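Local atomic coordinates of 8-amino-8-demethylriboflavin N,N-dimethyltransferase (Streptomyces davawensis, PDB entry 4D7K), a protein that uses S-adenosyl-L-methionine to methylate 8-amino-8-demethyl-D-riboflavin twice, the last two steps in the biosynthesis of the antibiotic roseoflavin. Residues V113-V124 / D299-E307. Residues are numbered along the deposited sequence; the frame is centred on the assembly and turned at random.
Sequences VLAAYGDLVESV and DLDMLVLVE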
loop_
_atom_site.group_PDB
_atom_site.type_symbol
_atom_site.label_atom_id
_atom_site.label_comp_id
_atom_site.label_asym_id
_atom_site.label_seq_id
_atom_site.Cartn_x
_atom_site.Cartn_y
_atom_site.Cartn_z
ATOM N N VAL A 113 -12.589 -6.714 -0.986
ATOM C CA VAL A 113 -11.477 -6.838 -1.926
ATOM C C VAL A 113 -10.146 -6.914 -1.187
ATOM O O VAL A 113 -9.274 -7.719 -1.523
ATOM C CB VAL A 113 -11.446 -5.652 -2.918
ATOM C CG1 VAL A 113 -10.287 -5.792 -3.894
ATOM C CG2 VAL A 113 -12.772 -5.549 -3.660
ATOM N N LEU A 114 -9.995 -6.070 -0.174
ATOM C CA LEU A 114 -8.786 -6.053 0.636
ATOM C C LEU A 114 -8.578 -7.395 1.336
ATOM O O LEU A 114 -7.452 -7.876 1.460
ATOM C CB LEU A 114 -8.861 -4.925 1.661
ATOM C CG LEU A 114 -7.555 -4.362 2.210
ATOM C CD1 LEU A 114 -6.774 -3.642 1.115
ATOM C CD2 LEU A 114 -7.861 -3.425 3.361
ATOM N N ALA A 115 -9.676 -7.998 1.785
ATOM C CA ALA A 115 -9.625 -9.292 2.458
ATOM C C ALA A 115 -9.144 -10.402 1.524
ATOM O O ALA A 115 -8.580 -11.399 1.974
ATOM C CB ALA A 115 -10.982 -9.638 3.024
ATOM N N ALA A 116 -9.372 -10.224 0.227
ATOM C CA ALA A 116 -8.923 -11.192 -0.767
ATOM C C ALA A 116 -7.409 -11.141 -0.935
ATOM O O ALA A 116 -6.745 -12.178 -0.952
ATOM C CB ALA A 116 -9.614 -10.942 -2.096
ATOM N N TYR A 117 -6.863 -9.932 -1.059
ATOM C CA TYR A 117 -5.416 -9.757 -1.154
ATOM C C TYR A 117 -4.710 -10.247 0.115
ATOM O O TYR A 117 -3.535 -10.608 0.080
ATOM C CB TYR A 117 -5.072 -8.289 -1.441
ATOM C CG TYR A 117 -5.329 -7.907 -2.883
ATOM C CD1 TYR A 117 -6.616 -7.633 -3.329
ATOM C CD2 TYR A 117 -4.291 -7.849 -3.802
ATOM C CE1 TYR A 117 -6.860 -7.304 -4.646
ATOM C CE2 TYR A 117 -4.524 -7.519 -5.120
ATOM C CZ TYR A 117 -5.810 -7.247 -5.536
ATOM O OH TYR A 117 -6.048 -6.919 -6.850
ATOM N N GLY A 118 -5.435 -10.276 1.229
ATOM C CA GLY A 118 -4.904 -10.818 2.465
ATOM C C GLY A 118 -4.809 -12.333 2.438
ATOM O O GLY A 118 -3.877 -12.915 2.998
ATOM N N ASP A 119 -5.773 -12.971 1.776
ATOM C CA ASP A 119 -5.820 -14.431 1.676
ATOM C C ASP A 119 -4.932 -14.973 0.557
ATOM O O ASP A 119 -5.139 -16.087 0.071
ATOM C CB ASP A 119 -7.257 -14.900 1.455
ATOM C CG ASP A 119 -7.824 -15.623 2.657
ATOM O OD1 ASP A 119 -7.030 -16.151 3.466
ATOM O OD2 ASP A 119 -9.065 -15.669 2.788
ATOM N N LEU A 120 -3.943 -14.180 0.162
ATOM C CA LEU A 120 -3.037 -14.541 -0.923
ATOM C C LEU A 120 -2.245 -15.806 -0.597
ATOM O O LEU A 120 -1.908 -16.588 -1.488
ATOM C CB LEU A 120 -2.092 -13.377 -1.214
ATOM C CG LEU A 120 -1.041 -13.565 -2.303
ATOM C CD1 LEU A 120 -1.711 -13.800 -3.639
ATOM C CD2 LEU A 120 -0.130 -12.351 -2.358
ATOM N N VAL A 121 -1.965 -16.010 0.686
ATOM C CA VAL A 121 -1.216 -17.181 1.135
ATOM C C VAL A 121 -2.020 -18.465 0.967
ATOM O O VAL A 121 -1.514 -19.461 0.445
ATOM C CB VAL A 121 -0.791 -17.042 2.611
ATOM C CG1 VAL A 121 -0.184 -18.340 3.111
ATOM C CG2 VAL A 121 0.195 -15.898 2.779
ATOM N N GLU A 122 -3.273 -18.449 1.411
ATOM C CA GLU A 122 -4.117 -19.634 1.299
ATOM C C GLU A 122 -4.411 -19.947 -0.166
ATOM O O GLU A 122 -4.505 -21.112 -0.549
ATOM C CB GLU A 122 -5.420 -19.454 2.084
ATOM C CG GLU A 122 -5.310 -19.813 3.560
ATOM C CD GLU A 122 -4.906 -21.265 3.780
ATOM O OE1 GLU A 122 -5.804 -22.133 3.859
ATOM O OE2 GLU A 122 -3.690 -21.542 3.875
ATOM N N SER A 123 -4.541 -18.905 -0.982
ATOM C CA SER A 123 -4.744 -19.077 -2.419
ATOM C C SER A 123 -3.561 -19.794 -3.078
ATOM O O SER A 123 -3.746 -20.718 -3.873
ATOM C CB SER A 123 -4.977 -17.721 -3.089
ATOM O OG SER A 123 -5.085 -17.857 -4.496
ATOM N N VAL A 124 -2.346 -19.362 -2.750
ATOM C CA VAL A 124 -1.143 -20.014 -3.261
ATOM C C VAL A 124 -1.071 -21.452 -2.751
ATOM O O VAL A 124 -0.690 -22.367 -3.486
ATOM C CB VAL A 124 0.137 -19.243 -2.860
ATOM C CG1 VAL A 124 1.377 -20.037 -3.216
ATOM C CG2 VAL A 124 0.170 -17.881 -3.539
ATOM N N ASP A 299 0.288 -9.366 -12.133
ATOM C CA ASP A 299 -0.320 -10.690 -12.242
ATOM C C ASP A 299 -0.915 -11.112 -10.899
ATOM O O ASP A 299 -1.697 -12.062 -10.826
ATOM C CB ASP A 299 0.696 -11.732 -12.719
ATOM C CG ASP A 299 0.036 -13.059 -13.103
ATOM O OD1 ASP A 299 -1.134 -13.042 -13.539
ATOM O OD2 ASP A 299 0.682 -14.119 -12.971
ATOM N N LEU A 300 -0.525 -10.403 -9.844
ATOM C CA LEU A 300 -1.096 -10.581 -8.513
ATOM C C LEU A 300 -2.614 -10.426 -8.537
ATOM O O LEU A 300 -3.336 -11.212 -7.920
ATOM C CB LEU A 300 -0.499 -9.570 -7.537
ATOM C CG LEU A 300 -0.841 -9.826 -6.076
ATOM C CD1 LEU A 300 0.051 -10.933 -5.551
ATOM C CD2 LEU A 300 -0.714 -8.561 -5.244
ATOM N N ASP A 301 -3.081 -9.399 -9.245
ATOM C CA ASP A 301 -4.509 -9.133 -9.407
ATOM C C ASP A 301 -5.246 -10.344 -9.969
ATOM O O ASP A 301 -6.310 -10.716 -9.480
ATOM C CB ASP A 301 -4.727 -7.926 -10.324
ATOM C CG ASP A 301 -4.296 -6.617 -9.684
ATOM O OD1 ASP A 301 -4.291 -6.521 -8.438
ATOM O OD2 ASP A 301 -3.966 -5.675 -10.433
ATOM N N MET A 302 -4.669 -10.950 -10.999
ATOM C CA MET A 302 -5.239 -12.144 -11.612
ATOM C C MET A 302 -5.284 -13.287 -10.612
ATOM O O MET A 302 -6.239 -14.054 -10.578
ATOM C CB MET A 302 -4.423 -12.552 -12.839
ATOM C CG MET A 302 -4.235 -11.435 -13.844
ATOM S SD MET A 302 -5.605 -11.353 -15.002
ATOM C CE MET A 302 -5.321 -12.879 -15.906
ATOM N N LEU A 303 -4.243 -13.383 -9.794
ATOM C CA LEU A 303 -4.123 -14.455 -8.814
ATOM C C LEU A 303 -5.143 -14.303 -7.689
ATOM O O LEU A 303 -5.676 -15.287 -7.182
ATOM C CB LEU A 303 -2.703 -14.473 -8.243
ATOM C CG LEU A 303 -2.137 -15.788 -7.717
ATOM C CD1 LEU A 303 -0.626 -15.747 -7.799
ATOM C CD2 LEU A 303 -2.574 -16.021 -6.286
ATOM N N VAL A 304 -5.404 -13.060 -7.303
ATOM C CA VAL A 304 -6.292 -12.773 -6.186
ATOM C C VAL A 304 -7.764 -12.791 -6.605
ATOM O O VAL A 304 -8.607 -13.359 -5.912
ATOM C CB VAL A 304 -5.958 -11.401 -5.557
ATOM C CG1 VAL A 304 -7.032 -10.981 -4.575
ATOM C CG2 VAL A 304 -4.589 -11.442 -4.880
ATOM N N LEU A 305 -8.061 -12.188 -7.752
ATOM C CA LEU A 305 -9.444 -11.901 -8.120
ATOM C C LEU A 305 -10.094 -12.981 -8.970
ATOM O O LEU A 305 -11.175 -13.461 -8.643
ATOM C CB LEU A 305 -9.528 -10.563 -8.859
ATOM C CG LEU A 305 -9.172 -9.314 -8.051
ATOM C CD1 LEU A 305 -9.153 -8.089 -8.947
ATOM C CD2 LEU A 305 -10.148 -9.124 -6.898
ATOM N N VAL A 306 -9.441 -13.360 -10.063
ATOM C CA VAL A 306 -10.064 -14.260 -11.026
ATOM C C VAL A 306 -9.348 -15.601 -11.166
ATOM O O VAL A 306 -8.280 -15.817 -10.593
ATOM C CB VAL A 306 -10.150 -13.603 -12.406
ATOM C CG1 VAL A 306 -11.005 -12.350 -12.330
ATOM C CG2 VAL A 306 -8.763 -13.274 -12.911
ATOM N N GLU A 307 -9.953 -16.499 -11.934
ATOM C CA GLU A 307 -9.428 -17.848 -12.105
ATOM C C GLU A 307 -8.569 -17.950 -13.366
ATOM O O GLU A 307 -7.740 -18.852 -13.497
ATOM C CB GLU A 307 -10.581 -18.855 -12.149
ATOM C CG GLU A 307 -10.167 -20.304 -11.955
ATOM C CD GLU A 307 -9.951 -21.026 -13.267
ATOM O OE1 GLU A 307 -10.248 -20.436 -14.327
ATOM O OE2 GLU A 307 -9.487 -22.187 -13.239
#
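Tyr117 packs as a knob on helix 293-305, in a hole formed by Leu300, Asp301, Val304 and Leu305. Val304 CG1 lies over one ring face, 3.7 Å from the centroid and 17° off the normal, a CH-pi contact; the same methyl reaches Ala116 CB at 3.6 Å. Leu300 CD2 instead meets the ring edge, 3.9 Å from Tyr117 CD2. With CG anti to the carbonyl carbon, the ring extends across the helix and its phenol donates a hydrogen bond, Tyr117 OH to Asp301 OD1, whose very short length of 2.4 Å is doubtful. Asp301 OD1 lies at the ring edge, in its plane, while the carboxylate is turned 80° to it. Lys25 of the second subunit forms a salt bridge with this same OD1, which probably favours the ionised acid.

A tight spot lies at Leu120, whose CD2 is 3.5 Å from Leu300 CD1, closer than usual for two methyls. Packing slackens toward both ends: Val113 CG1 is 4.5 Å from Leu305 CD2, and Val124 CG2 4.3 Å from Leu303 CD2. Exposed Glu122 lies on the outer side. These side chains join helices 111-118 and 120-126 to helix 293-305, the segments running nearly perpendicular, at the subunit interface, consistent with the intertwined homodimer of cation-independent O-methyltransferases.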